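Local coordinates for protein beta-lactamase OXA-2 (PDB 1K38) that hydrolyses the beta-lactam ring of penicillins such as oxacillin, as a class D serine beta-lactamase that confers antibiotic resistance, at residues 60-64 against 115-120; 73-77 against 102-107; 85-90 against 98-103. The contacts are given in a common frame with arbitrary orientation. Residue numbers count along the deposited sequence, not the author numbering.

Interaction 1 (60-64 against 115-120)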
loop_
_atom_site.group_PDB
_atom_site.type_symbol
_atom_site.label_atom_id
_atom_site.label_comp_id
_atom_site.label_asym_id
_atom_site.label_seq_id
_atom_site.Cartn_x
_atom_site.Cartn_y
_atom_site.Cartn_z
ATOM N N PHE A 60 2.426 12.929 13.395
ATOM C CA PHE A 60 2.951 13.637 14.567
ATOM C C PHE A 60 3.911 12.734 15.336
ATOM O O PHE A 60 5.016 13.143 15.695
ATOM C CB PHE A 60 1.829 14.027 15.543
ATOM C CG PHE A 60 0.856 15.053 15.020
ATOM C CD1 PHE A 60 0.861 15.464 13.689
ATOM C CD2 PHE A 60 -0.101 15.590 15.879
ATOM C CE1 PHE A 60 -0.075 16.393 13.225
ATOM C CE2 PHE A 60 -1.037 16.517 15.425
ATOM C CZ PHE A 60 -1.025 16.918 14.098
ATOM N N ALA A 61 3.459 11.511 15.605
ATOM C CA ALA A 61 4.233 10.529 16.359
ATOM C C ALA A 61 5.547 10.142 15.686
ATOM O O ALA A 61 6.573 10.014 16.351
ATOM C CB ALA A 61 3.385 9.282 16.610
ATOM N N LEU A 62 5.518 9.945 14.372
ATOM C CA LEU A 62 6.731 9.583 13.647
ATOM C C LEU A 62 7.700 10.764 13.652
ATOM O O LEU A 62 8.908 10.593 13.840
ATOM C CB LEU A 62 6.392 9.198 12.204
ATOM C CG LEU A 62 5.702 7.844 12.003
ATOM C CD1 LEU A 62 5.017 7.825 10.642
ATOM C CD2 LEU A 62 6.719 6.717 12.120
ATOM N N ASP A 63 7.160 11.961 13.449
ATOM C CA ASP A 63 7.976 13.168 13.419
ATOM C C ASP A 63 8.614 13.454 14.773
ATOM O O ASP A 63 9.763 13.885 14.840
ATOM C CB ASP A 63 7.130 14.368 12.981
ATOM C CG ASP A 63 7.968 15.605 12.726
ATOM O OD1 ASP A 63 8.197 16.383 13.677
ATOM O OD2 ASP A 63 8.409 15.791 11.573
ATOM N N ALA A 64 7.872 13.195 15.845
ATOM C CA ALA A 64 8.364 13.440 17.202
ATOM C C ALA A 64 9.226 12.300 17.733
ATOM O O ALA A 64 9.844 12.421 18.794
ATOM C CB ALA A 64 7.190 13.677 18.142
ATOM N N LYS A 115 3.443 20.790 21.765
ATOM C CA LYS A 115 3.850 20.317 20.450
ATOM C C LYS A 115 2.635 19.918 19.616
ATOM O O LYS A 115 2.605 20.145 18.407
ATOM C CB LYS A 115 4.814 19.135 20.589
ATOM C CG LYS A 115 5.617 18.853 19.332
ATOM C CD LYS A 115 6.723 17.834 19.579
ATOM C CE LYS A 115 7.595 17.677 18.341
ATOM N NZ LYS A 115 8.711 16.706 18.533
ATOM N N ALA A 116 1.631 19.334 20.265
ATOM C CA ALA A 116 0.419 18.922 19.565
ATOM C C ALA A 116 -0.253 20.140 18.938
ATOM O O ALA A 116 -0.764 20.070 17.823
ATOM C CB ALA A 116 -0.534 18.235 20.527
ATOM N N ARG A 117 -0.251 21.256 19.663
ATOM C CA ARG A 117 -0.848 22.484 19.156
ATOM C C ARG A 117 -0.074 22.979 17.942
ATOM O O ARG A 117 -0.669 23.393 16.949
ATOM C CB ARG A 117 -0.855 23.566 20.241
ATOM C CG ARG A 117 -1.801 23.278 21.390
ATOM C CD ARG A 117 -1.714 24.334 22.483
ATOM N NE ARG A 117 -2.624 24.040 23.589
ATOM C CZ ARG A 117 -3.947 24.175 23.533
ATOM N NH1 ARG A 117 -4.527 24.607 22.423
ATOM N NH2 ARG A 117 -4.691 23.870 24.589
ATOM N N ARG A 118 1.255 22.937 18.022
ATOM C CA ARG A 118 2.083 23.383 16.909
ATOM C C ARG A 118 1.868 22.513 15.671
ATOM O O ARG A 118 1.776 23.027 14.560
ATOM C CB ARG A 118 3.564 23.375 17.297
ATOM C CG ARG A 118 3.965 24.518 18.222
ATOM C CD ARG A 118 5.478 24.676 18.291
ATOM N NE ARG A 118 6.129 23.554 18.965
ATOM C CZ ARG A 118 6.023 23.301 20.265
ATOM N NH1 ARG A 118 5.292 24.089 21.041
ATOM N NH2 ARG A 118 6.650 22.257 20.793
ATOM N N TYR A 119 1.789 21.200 15.867
ATOM C CA TYR A 119 1.571 20.284 14.749
ATOM C C TYR A 119 0.222 20.548 14.090
ATOM O O TYR A 119 0.122 20.627 12.863
ATOM C CB TYR A 119 1.606 18.827 15.217
ATOM C CG TYR A 119 2.984 18.231 15.383
ATOM C CD1 TYR A 119 3.950 18.362 14.386
ATOM C CD2 TYR A 119 3.301 17.477 16.511
ATOM C CE1 TYR A 119 5.198 17.752 14.509
ATOM C CE2 TYR A 119 4.543 16.863 16.643
ATOM C CZ TYR A 119 5.484 17.004 15.640
ATOM O OH TYR A 119 6.702 16.381 15.767
ATOM N N LEU A 120 -0.819 20.681 14.908
ATOM C CA LEU A 120 -2.160 20.928 14.388
ATOM C C LEU A 120 -2.213 22.233 13.612
ATOM O O LEU A 120 -2.878 22.325 12.580
ATOM C CB LEU A 120 -3.178 20.951 15.534
ATOM C CG LEU A 120 -3.541 19.588 16.129
ATOM C CD1 LEU A 120 -4.284 19.766 17.453
ATOM C CD2 LEU A 120 -4.394 18.818 15.127
#

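Interaction 2 (73-77 against 102-107)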
loop_
_atom_site.group_PDB
_atom_site.type_symbol
_atom_site.label_atom_id
_atom_site.label_comp_id
_atom_site.label_asym_id
_atom_site.label_seq_id
_atom_site.Cartn_x
_atom_site.Cartn_y
_atom_site.Cartn_z
ATOM N N ILE A 73 7.003 -2.493 18.432
ATOM C CA ILE A 73 5.874 -3.113 19.106
ATOM C C ILE A 73 5.574 -2.420 20.428
ATOM O O ILE A 73 6.482 -2.104 21.199
ATOM C CB ILE A 73 6.149 -4.609 19.381
ATOM C CG1 ILE A 73 6.306 -5.364 18.056
ATOM C CG2 ILE A 73 5.023 -5.205 20.214
ATOM C CD1 ILE A 73 6.625 -6.833 18.225
ATOM N N PHE A 74 4.294 -2.167 20.671
ATOM C CA PHE A 74 3.864 -1.535 21.910
ATOM C C PHE A 74 3.143 -2.605 22.718
ATOM O O PHE A 74 2.237 -3.267 22.219
ATOM C CB PHE A 74 2.964 -0.340 21.602
ATOM C CG PHE A 74 3.642 0.705 20.767
ATOM C CD1 PHE A 74 3.643 0.611 19.379
ATOM C CD2 PHE A 74 4.358 1.736 21.368
ATOM C CE1 PHE A 74 4.349 1.526 18.600
ATOM C CE2 PHE A 74 5.071 2.659 20.598
ATOM C CZ PHE A 74 5.066 2.552 19.210
ATOM N N ARG A 75 3.569 -2.779 23.964
ATOM C CA ARG A 75 3.015 -3.807 24.838
ATOM C C ARG A 75 1.683 -3.496 25.510
ATOM O O ARG A 75 1.509 -2.446 26.129
ATOM C CB ARG A 75 4.049 -4.172 25.909
ATOM C CG ARG A 75 5.414 -4.535 25.342
ATOM C CD ARG A 75 5.330 -5.727 24.401
ATOM N NE ARG A 75 6.596 -5.968 23.715
ATOM C CZ ARG A 75 6.801 -6.952 22.844
ATOM N NH1 ARG A 75 5.822 -7.796 22.547
ATOM N NH2 ARG A 75 7.985 -7.087 22.262
ATOM N N TRP A 76 0.755 -4.440 25.383
ATOM C CA TRP A 76 -0.578 -4.343 25.970
ATOM C C TRP A 76 -0.451 -4.525 27.484
ATOM O O TRP A 76 0.322 -5.366 27.950
ATOM C CB TRP A 76 -1.469 -5.433 25.362
ATOM C CG TRP A 76 -2.825 -5.596 25.985
ATOM C CD1 TRP A 76 -3.742 -4.614 26.236
ATOM C CD2 TRP A 76 -3.441 -6.831 26.375
ATOM N NE1 TRP A 76 -4.892 -5.163 26.756
ATOM C CE2 TRP A 76 -4.734 -6.520 26.852
ATOM C CE3 TRP A 76 -3.025 -8.169 26.366
ATOM C CZ2 TRP A 76 -5.620 -7.502 27.314
ATOM C CZ3 TRP A 76 -3.906 -9.147 26.828
ATOM C CH2 TRP A 76 -5.187 -8.805 27.294
ATOM N N ASP A 77 -1.204 -3.736 28.246
ATOM C CA ASP A 77 -1.154 -3.809 29.705
ATOM C C ASP A 77 -1.933 -4.974 30.309
ATOM O O ASP A 77 -1.885 -5.196 31.522
ATOM C CB ASP A 77 -1.649 -2.497 30.324
ATOM C CG ASP A 77 -2.995 -2.058 29.775
ATOM O OD1 ASP A 77 -3.837 -2.932 29.472
ATOM O OD2 ASP A 77 -3.215 -0.834 29.659
ATOM N N TRP A 102 -5.431 3.282 22.909
ATOM C CA TRP A 102 -4.384 3.343 23.924
ATOM C C TRP A 102 -2.978 3.533 23.373
ATOM O O TRP A 102 -2.130 4.122 24.038
ATOM C CB TRP A 102 -4.427 2.133 24.875
ATOM C CG TRP A 102 -4.136 0.776 24.292
ATOM C CD1 TRP A 102 -5.050 -0.168 23.921
ATOM C CD2 TRP A 102 -2.845 0.177 24.110
ATOM N NE1 TRP A 102 -4.410 -1.322 23.529
ATOM C CE2 TRP A 102 -3.057 -1.136 23.635
ATOM C CE3 TRP A 102 -1.529 0.621 24.305
ATOM C CZ2 TRP A 102 -2.001 -2.014 23.354
ATOM C CZ3 TRP A 102 -0.478 -0.255 24.025
ATOM C CH2 TRP A 102 -0.724 -1.555 23.555
ATOM N N VAL A 103 -2.728 3.057 22.158
ATOM C CA VAL A 103 -1.409 3.226 21.558
ATOM C C VAL A 103 -1.173 4.707 21.284
ATOM O O VAL A 103 -0.108 5.250 21.588
ATOM C CB VAL A 103 -1.290 2.444 20.226
ATOM C CG1 VAL A 103 -0.003 2.827 19.503
ATOM C CG2 VAL A 103 -1.306 0.952 20.502
ATOM N N TYR A 104 -2.177 5.368 20.719
ATOM C CA TYR A 104 -2.043 6.780 20.412
ATOM C C TYR A 104 -2.086 7.667 21.650
ATOM O O TYR A 104 -1.643 8.812 21.610
ATOM C CB TYR A 104 -3.087 7.191 19.366
ATOM C CG TYR A 104 -2.727 6.660 17.994
ATOM C CD1 TYR A 104 -2.841 5.301 17.698
ATOM C CD2 TYR A 104 -2.182 7.501 17.021
ATOM C CE1 TYR A 104 -2.422 4.789 16.469
ATOM C CE2 TYR A 104 -1.758 6.999 15.784
ATOM C CZ TYR A 104 -1.880 5.642 15.517
ATOM O OH TYR A 104 -1.454 5.132 14.309
ATOM N N GLU A 105 -2.604 7.136 22.752
ATOM C CA GLU A 105 -2.630 7.898 23.994
ATOM C C GLU A 105 -1.175 7.987 24.445
ATOM O O GLU A 105 -0.737 9.000 24.989
ATOM C CB GLU A 105 -3.469 7.181 25.054
ATOM C CG GLU A 105 -4.970 7.284 24.821
ATOM C CD GLU A 105 -5.771 6.512 25.851
ATOM O OE1 GLU A 105 -5.523 6.702 27.061
ATOM O OE2 GLU A 105 -6.652 5.719 25.451
ATOM N N LEU A 106 -0.426 6.916 24.198
ATOM C CA LEU A 106 0.987 6.878 24.548
ATOM C C LEU A 106 1.727 7.941 23.745
ATOM O O LEU A 106 2.556 8.675 24.286
ATOM C CB LEU A 106 1.575 5.494 24.247
ATOM C CG LEU A 106 1.421 4.402 25.313
ATOM C CD1 LEU A 106 2.376 4.682 26.461
ATOM C CD2 LEU A 106 -0.013 4.339 25.813
ATOM N N PHE A 107 1.421 8.028 22.452
ATOM C CA PHE A 107 2.064 9.017 21.593
ATOM C C PHE A 107 1.724 10.424 22.069
ATOM O O PHE A 107 2.592 11.290 22.147
ATOM C CB PHE A 107 1.600 8.885 20.136
ATOM C CG PHE A 107 1.915 7.560 19.496
ATOM C CD1 PHE A 107 2.933 6.746 19.981
ATOM C CD2 PHE A 107 1.211 7.151 18.368
ATOM C CE1 PHE A 107 3.246 5.542 19.350
ATOM C CE2 PHE A 107 1.514 5.951 17.728
ATOM C CZ PHE A 107 2.534 5.144 18.219
#

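Interaction 3 (85-90 against 98-103). With FMT (formic acid), chain C.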
loop_
_atom_site.group_PDB
_atom_site.type_symbol
_atom_site.label_atom_id
_atom_site.label_comp_id
_atom_site.label_asym_id
_atom_site.label_seq_id
_atom_site.Cartn_x
_atom_site.Cartn_y
_atom_site.Cartn_z
ATOM N N GLY A 85 -9.184 -6.790 18.993
ATOM C CA GLY A 85 -8.166 -6.061 18.260
ATOM C C GLY A 85 -7.303 -5.195 19.157
ATOM O O GLY A 85 -6.173 -4.870 18.802
ATOM N N HIS A 86 -7.832 -4.827 20.323
ATOM C CA HIS A 86 -7.106 -3.985 21.273
ATOM C C HIS A 86 -6.393 -4.775 22.366
ATOM O O HIS A 86 -5.345 -4.353 22.857
ATOM C CB HIS A 86 -8.052 -2.991 21.958
ATOM C CG HIS A 86 -8.651 -1.977 21.035
ATOM N ND1 HIS A 86 -9.379 -0.903 21.495
ATOM C CD2 HIS A 86 -8.643 -1.878 19.685
ATOM C CE1 HIS A 86 -9.797 -0.185 20.467
ATOM N NE2 HIS A 86 -9.363 -0.756 19.357
ATOM N N ASN A 87 -6.968 -5.909 22.756
ATOM C CA ASN A 87 -6.382 -6.724 23.818
ATOM C C ASN A 87 -5.195 -7.562 23.357
ATOM O O ASN A 87 -5.257 -8.793 23.352
ATOM C CB ASN A 87 -7.443 -7.640 24.437
ATOM C CG ASN A 87 -8.609 -6.868 25.026
ATOM O OD1 ASN A 87 -8.446 -5.750 25.518
ATOM N ND2 ASN A 87 -9.792 -7.470 24.992
ATOM N N GLN A 88 -4.111 -6.887 22.988
ATOM C CA GLN A 88 -2.903 -7.562 22.525
ATOM C C GLN A 88 -1.832 -6.537 22.171
ATOM O O GLN A 88 -2.128 -5.349 22.019
ATOM C CB GLN A 88 -3.212 -8.415 21.292
ATOM C CG GLN A 88 -3.742 -7.620 20.108
ATOM C CD GLN A 88 -4.005 -8.486 18.893
ATOM O OE1 GLN A 88 -3.094 -9.111 18.352
ATOM N NE2 GLN A 88 -5.259 -8.528 18.456
ATOM N N ASP A 89 -0.589 -6.996 22.047
ATOM C CA ASP A 89 0.506 -6.102 21.687
ATOM C C ASP A 89 0.162 -5.535 20.319
ATOM O O ASP A 89 -0.576 -6.152 19.554
ATOM C CB ASP A 89 1.834 -6.857 21.636
ATOM C CG ASP A 89 2.234 -7.419 22.987
ATOM O OD1 ASP A 89 1.983 -6.743 24.007
ATOM O OD2 ASP A 89 2.811 -8.527 23.029
ATOM N N GLN A 90 0.700 -4.366 20.005
ATOM C CA GLN A 90 0.375 -3.726 18.739
ATOM C C GLN A 90 1.547 -3.086 18.016
ATOM O O GLN A 90 2.555 -2.729 18.624
ATOM C CB GLN A 90 -0.641 -2.605 18.976
ATOM C CG GLN A 90 -1.792 -2.918 19.910
ATOM C CD GLN A 90 -3.045 -3.313 19.169
ATOM O OE1 GLN A 90 -3.386 -2.719 18.145
ATOM N NE2 GLN A 90 -3.751 -4.310 19.692
ATOM N N ASN A 98 -7.299 -1.349 13.797
ATOM C CA ASN A 98 -8.235 -1.598 14.893
ATOM C C ASN A 98 -8.602 -0.377 15.724
ATOM O O ASN A 98 -9.302 -0.507 16.730
ATOM C CB ASN A 98 -7.661 -2.671 15.823
ATOM C CG ASN A 98 -7.466 -3.998 15.129
ATOM O OD1 ASN A 98 -8.431 -4.659 14.747
ATOM N ND2 ASN A 98 -6.211 -4.400 14.959
ATOM N N SER A 99 -8.142 0.802 15.315
ATOM C CA SER A 99 -8.417 2.033 16.056
ATOM C C SER A 99 -8.058 1.829 17.525
ATOM O O SER A 99 -8.836 2.157 18.425
ATOM C CB SER A 99 -9.893 2.419 15.932
ATOM O OG SER A 99 -10.204 2.790 14.602
ATOM N N THR A 100 -6.866 1.288 17.756
ATOM C CA THR A 100 -6.392 1.025 19.109
ATOM C C THR A 100 -5.965 2.330 19.757
ATOM O O THR A 100 -4.807 2.743 19.687
ATOM C CB THR A 100 -5.223 0.033 19.088
ATOM O OG1 THR A 100 -5.599 -1.119 18.321
ATOM C CG2 THR A 100 -4.878 -0.406 20.501
ATOM N N VAL A 101 -6.929 2.975 20.402
ATOM C CA VAL A 101 -6.704 4.256 21.045
ATOM C C VAL A 101 -5.576 4.310 22.073
ATOM O O VAL A 101 -4.824 5.290 22.100
ATOM C CB VAL A 101 -8.004 4.764 21.709
ATOM C CG1 VAL A 101 -7.787 6.156 22.290
ATOM C CG2 VAL A 101 -9.140 4.777 20.685
ATOM N N TRP A 102 -5.431 3.282 22.909
ATOM C CA TRP A 102 -4.384 3.343 23.924
ATOM C C TRP A 102 -2.978 3.533 23.373
ATOM O O TRP A 102 -2.130 4.122 24.038
ATOM C CB TRP A 102 -4.427 2.133 24.875
ATOM C CG TRP A 102 -4.136 0.776 24.292
ATOM C CD1 TRP A 102 -5.050 -0.168 23.921
ATOM C CD2 TRP A 102 -2.845 0.177 24.110
ATOM N NE1 TRP A 102 -4.410 -1.322 23.529
ATOM C CE2 TRP A 102 -3.057 -1.136 23.635
ATOM C CE3 TRP A 102 -1.529 0.621 24.305
ATOM C CZ2 TRP A 102 -2.001 -2.014 23.354
ATOM C CZ3 TRP A 102 -0.478 -0.255 24.025
ATOM C CH2 TRP A 102 -0.724 -1.555 23.555
ATOM N N VAL A 103 -2.728 3.057 22.158
ATOM C CA VAL A 103 -1.409 3.226 21.558
ATOM C C VAL A 103 -1.173 4.707 21.284
ATOM O O VAL A 103 -0.108 5.250 21.588
ATOM C CB VAL A 103 -1.290 2.444 20.226
ATOM C CG1 VAL A 103 -0.003 2.827 19.503
ATOM C CG2 VAL A 103 -1.306 0.952 20.502
HETATM C C FMT C . -13.848 3.505 14.850
HETATM O O1 FMT C . -15.090 2.794 14.366
HETATM O O2 FMT C . -12.583 2.995 14.129
#

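Interaction 1 (60-64 against 115-120)
The F60 phenyl ring lies over the base of the Y119 side chain: Y119 CB sits 3.4 Å from the F60 ring centroid, only 9° off the ring normal, a CH-pi contact. The two rings also form an offset stack, with centroids 4.7 Å apart and planes at 20°, and F60 CA stands over the Y119 ring, 4.3 Å from its centroid. With the rings overlapped in this way, the phenol runs along segment 60-64 and its hydroxyl lies beside D63, where Y119 OH donates a hydrogen bond of 2.6 Å to D63 OD1. Beside it, A64 CB approaches Y119 CE2 at 4.4 Å and K115 NZ at 3.4 Å, while F60 CZ reaches L120 CD2 at 4.0 Å. The segment axes pass 11.5 Å apart at 116°, a steep crossing bridged by the two aromatic side chains. The contact joins helices 56-64 and 113-122 in the helical part of the transpeptidase-like fold, where F60, A64 and Y119 all rest on I111 of helix 101-111 and L62 packs on helix 166-175.

Interaction 2 (73-77 against 102-107)
Two aromatic side chains of the helix, W102 and F107, receive the irregular segment 73-77, extended as far as W76, without any hydrogen bond between the two segments. F74, in the m rotamer with chi2 near 86°, points its CA-to-CB bond toward the helix. Its ring lies near V103, where F74 CD1 is 4.3 Å from V103 CG1, and ends against F107, with F74 CZ 3.5 Å from F107 CE1. The latter pair is an offset edge-to-face contact, the edge of F107 toward the face of F74, with centroids 5.3 Å apart and planes at 77°. F107 is also m, and its ring is carried toward the segment although its CA-to-CB bond points sideways.

W102 takes the p rotamer, which places its six-membered ring against the backbone of 74-76: W102 CH2 lies 3.7 Å from F74 O, 3.5 Å from R75 O and 3.7 Å from W76 CA. The contact thus lays the long connection between helices 56-64 and 92-97 along helix 101-111, in the helical region of the class D beta-lactamase fold; V103 has its side chain about 10 Å from that of S51, the predicted acyl-ester nucleophile.

W76 is t, with its CB 4.0 Å from W102 CZ2, and its indole NE1 is hydrogen-bonded to V79 O. R75 turns its CA-to-CB bond away from the helix, and its guanidinium forms a salt bridge with D89.

Interaction 3 (85-90 against 98-103)
Three hydrogen bonds cross between the loop 85-90 and the segment 98-103, each using at least one side chain. H86 NE2 donates to N98 O at 2.6 Å with an angle of 151°, and the H86 ring has T100 CA over its face, 3.8 Å from the centroid. The backbone carbonyl of the same histidine is used as well: W102 NE1 donates to H86 O at 3.2 Å and 162°. In the third bond T100 OG1 donates to Q90 OE1 at 2.7 Å.

Both ends of the Q90 amide are satisfied. Its OE1 also accepts from S94 OG, while Q90 NE2 donates within its own loop to G85 O at 2.6 Å and Q88 O at 3.0 Å, drawing the loop around the side chain. On the other segment, S99, with phi of 51°, is the C-prime residue of a Schellman motif that ends helix 92-97, and the chain restarts as helix 101-111. In the class D family this turn carries the serine of the conserved Ser-X-Val motif, here S99-T100-V101, which borders the active site. S99 OG is hydrogen-bonded to K189 NZ and donates a very short bond, 2.4 Å, to O2 of a formic acid molecule (FMT) that probably came from the crystallisation liquor; the S99 side chain also touches that of S51, the predicted nucleophile. N98 ND2 is satisfied by a hydrogen bond to S94 O.

Overall arrangement
From the N terminus, helix 56-64 opens the widest loop, which interaction 1 closes at helix 113-122 and within which the other two contacts are nested. Next comes 73-77, which returns to helix 101-111 in interaction 2. Interaction 3 begins still later, at 85-90, and meets 98-103 after the short helix 92-97; it shares W102 and V103 with interaction 2, whose centre is 7 Å away. The loop segments 73-77 and 85-90 also meet directly, F74 N lying 2.7 Å from Q90 O. Interactions 1 and 2 touch where A61 CB is 3.5 Å from F107 CD2, so helix 101-111 links the surface connection and active-site turn to the helical region around 56-64.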